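Local coordinates for protein trypanothione-dependent glyoxalase I (Leishmania major, PDB 2C21) that belongs to the glyoxalase/bleomycin resistance/dioxygenase superfamily and is a two-chain metalloprotein that holds nickel in sites shared between its subunits, at residues A[90-95]-A[122-127]. Residues are numbered along the deposited sequence; the frame is centred on the assembly and turned at random.
Sequences ELVADM and IELLNE. With NI (nickel (II) ion), chain H.
Leu124, on strand 121-126, points its isobutyl group at helix 88-97 and meets Leu91 and Val92 there. The two leucine side chains lie roughly perpendicular, and they meet chiefly through their ends: Leu91 CD2 rests on both ends of the fork, 3.9 Å from Leu124 CD1 and equally far from Leu124 CD2. Leu91 reaches this place because its CG lies anti to the backbone N (chi1 -173°), which carries the branch out from the helix toward the strand. Val92 comes from the next position on the helix with a shorter reach, its CG2 lying 4.2 Å from Leu124 CD1. Leu124 CD1 therefore sits near both helix residues. No hydrogen bond joins the two segments; branched aliphatic chains suit a buried interface that is apolar throughout. This is helix-on-sheet packing in the βαβββ order familiar from the glyoxalase superfamily: helix 88-97 covers one face of a four-stranded mixed sheet, in which strand 121-126 lies between strands 78-85 and 111-115. Val114 flanks Leu124, and Val85 flanks Leu91. On the other face of the strand the neighbouring residue does quite different work. Glu123, one residue earlier, has its side chain on the opposite face of the sheet, extended beyond CG, and binds nickel through OE1 at 2.2 Å; a carboxylate oxygen is a common ligand for such a metal. A water at 1.9 Å from nickel, His80, and His11 and Glu62 of the second subunit complete the coordination, putting this metal at the dimer interface.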
loop_
_atom_site.group_PDB
_atom_site.type_symbol
_atom_site.label_atom_id
_atom_site.label_comp_id
_atom_site.label_asym_id
_atom_site.label_seq_id
_atom_site.Cartn_x
_atom_site.Cartn_y
_atom_site.Cartn_z
ATOM N N GLU A 90 -17.879 5.842 14.356
ATOM C CA GLU A 90 -17.831 4.919 15.492
ATOM C C GLU A 90 -16.392 4.487 15.747
ATOM O O GLU A 90 -15.944 4.381 16.903
ATOM C CB GLU A 90 -18.744 3.706 15.246
ATOM C CG GLU A 90 -18.827 2.684 16.386
ATOM C CD GLU A 90 -19.529 3.201 17.624
ATOM O OE1 GLU A 90 -20.504 3.978 17.502
ATOM O OE2 GLU A 90 -19.112 2.808 18.734
ATOM N N LEU A 91 -15.660 4.266 14.659
ATOM C CA LEU A 91 -14.294 3.847 14.762
ATOM C C LEU A 91 -13.450 4.965 15.402
ATOM O O LEU A 91 -12.688 4.714 16.339
ATOM C CB LEU A 91 -13.779 3.432 13.378
ATOM C CG LEU A 91 -12.393 2.789 13.277
ATOM C CD1 LEU A 91 -12.215 1.668 14.288
ATOM C CD2 LEU A 91 -12.193 2.289 11.864
ATOM N N VAL A 92 -13.603 6.188 14.821
ATOM C CA VAL A 92 -12.799 7.343 15.236
ATOM C C VAL A 92 -12.986 7.608 16.715
ATOM O O VAL A 92 -12.008 7.895 17.423
ATOM C CB VAL A 92 -13.135 8.627 14.416
ATOM C CG1 VAL A 92 -12.492 9.871 15.045
ATOM C CG2 VAL A 92 -12.663 8.477 12.961
ATOM N N ALA A 93 -14.243 7.516 17.169
ATOM C CA ALA A 93 -14.544 7.600 18.580
ATOM C C ALA A 93 -13.686 6.564 19.331
ATOM O O ALA A 93 -12.884 6.894 20.258
ATOM C CB ALA A 93 -16.063 7.390 18.832
ATOM N N ASP A 94 -13.914 5.260 18.932
ATOM C CA ASP A 94 -13.150 4.202 19.593
ATOM C C ASP A 94 -11.650 4.501 19.644
ATOM O O ASP A 94 -11.002 4.281 20.668
ATOM C CB ASP A 94 -13.348 2.860 18.893
ATOM C CG ASP A 94 -12.840 1.698 19.728
ATOM O OD1 ASP A 94 -13.279 1.578 20.890
ATOM O OD2 ASP A 94 -12.001 0.918 19.231
ATOM N N MET A 95 -11.114 5.001 18.534
ATOM C CA MET A 95 -9.701 5.370 18.458
ATOM C C MET A 95 -9.353 6.468 19.462
ATOM O O MET A 95 -8.436 6.312 20.284
ATOM C CB MET A 95 -9.373 5.862 17.044
ATOM C CG MET A 95 -9.458 4.801 15.961
ATOM S SD MET A 95 -7.816 4.276 15.423
ATOM C CE MET A 95 -8.253 3.091 14.156
ATOM N N ILE A 122 -3.213 6.842 8.180
ATOM C CA ILE A 122 -4.181 5.877 7.693
ATOM C C ILE A 122 -5.488 6.616 7.393
ATOM O O ILE A 122 -6.000 7.370 8.233
ATOM C CB ILE A 122 -4.408 4.772 8.728
ATOM C CG1 ILE A 122 -3.159 3.894 8.838
ATOM C CG2 ILE A 122 -5.634 3.915 8.373
ATOM C CD1 ILE A 122 -2.876 3.451 10.222
ATOM N N GLU A 123 -6.017 6.396 6.195
ATOM C CA GLU A 123 -7.283 6.969 5.781
ATOM C C GLU A 123 -8.393 5.961 6.025
ATOM O O GLU A 123 -8.347 4.853 5.506
ATOM C CB GLU A 123 -7.242 7.336 4.291
ATOM C CG GLU A 123 -8.446 8.150 3.813
ATOM C CD GLU A 123 -8.320 8.541 2.352
ATOM O OE1 GLU A 123 -7.874 7.719 1.548
ATOM O OE2 GLU A 123 -8.673 9.675 2.009
ATOM N N LEU A 124 -9.378 6.356 6.829
ATOM C CA LEU A 124 -10.553 5.558 7.084
ATOM C C LEU A 124 -11.677 6.066 6.205
ATOM O O LEU A 124 -12.009 7.254 6.236
ATOM C CB LEU A 124 -10.953 5.673 8.554
ATOM C CG LEU A 124 -9.866 5.244 9.543
ATOM C CD1 LEU A 124 -10.313 5.555 10.970
ATOM C CD2 LEU A 124 -9.567 3.765 9.369
ATOM N N LEU A 125 -12.255 5.166 5.424
ATOM C CA LEU A 125 -13.300 5.515 4.478
ATOM C C LEU A 125 -14.537 4.666 4.678
ATOM O O LEU A 125 -14.445 3.460 4.879
ATOM C CB LEU A 125 -12.815 5.301 3.051
ATOM C CG LEU A 125 -11.652 6.177 2.581
ATOM C CD1 LEU A 125 -11.270 5.748 1.176
ATOM C CD2 LEU A 125 -12.026 7.648 2.613
ATOM N N ASN A 126 -15.699 5.296 4.595
ATOM C CA ASN A 126 -16.931 4.529 4.507
ATOM C C ASN A 126 -16.944 3.810 3.156
ATOM O O ASN A 126 -17.067 4.449 2.102
ATOM C CB ASN A 126 -18.149 5.431 4.650
ATOM C CG ASN A 126 -19.431 4.642 4.723
ATOM O OD1 ASN A 126 -20.061 4.538 5.785
ATOM N ND2 ASN A 126 -19.815 4.050 3.600
ATOM N N GLU A 127 -16.809 2.488 3.183
ATOM C CA GLU A 127 -16.512 1.744 1.961
ATOM C C GLU A 127 -17.670 1.775 0.996
ATOM O O GLU A 127 -17.449 1.866 -0.216
ATOM C CB GLU A 127 -16.130 0.296 2.255
ATOM C CG GLU A 127 -15.884 -0.524 0.999
ATOM C CD GLU A 127 -15.325 -1.917 1.280
ATOM O OE1 GLU A 127 -15.066 -2.264 2.458
ATOM O OE2 GLU A 127 -15.141 -2.672 0.305
HETATM NI NI NI H . -6.563 7.814 -0.268
HETATM O O HOH W 1 -8.165 8.580 -1.039
#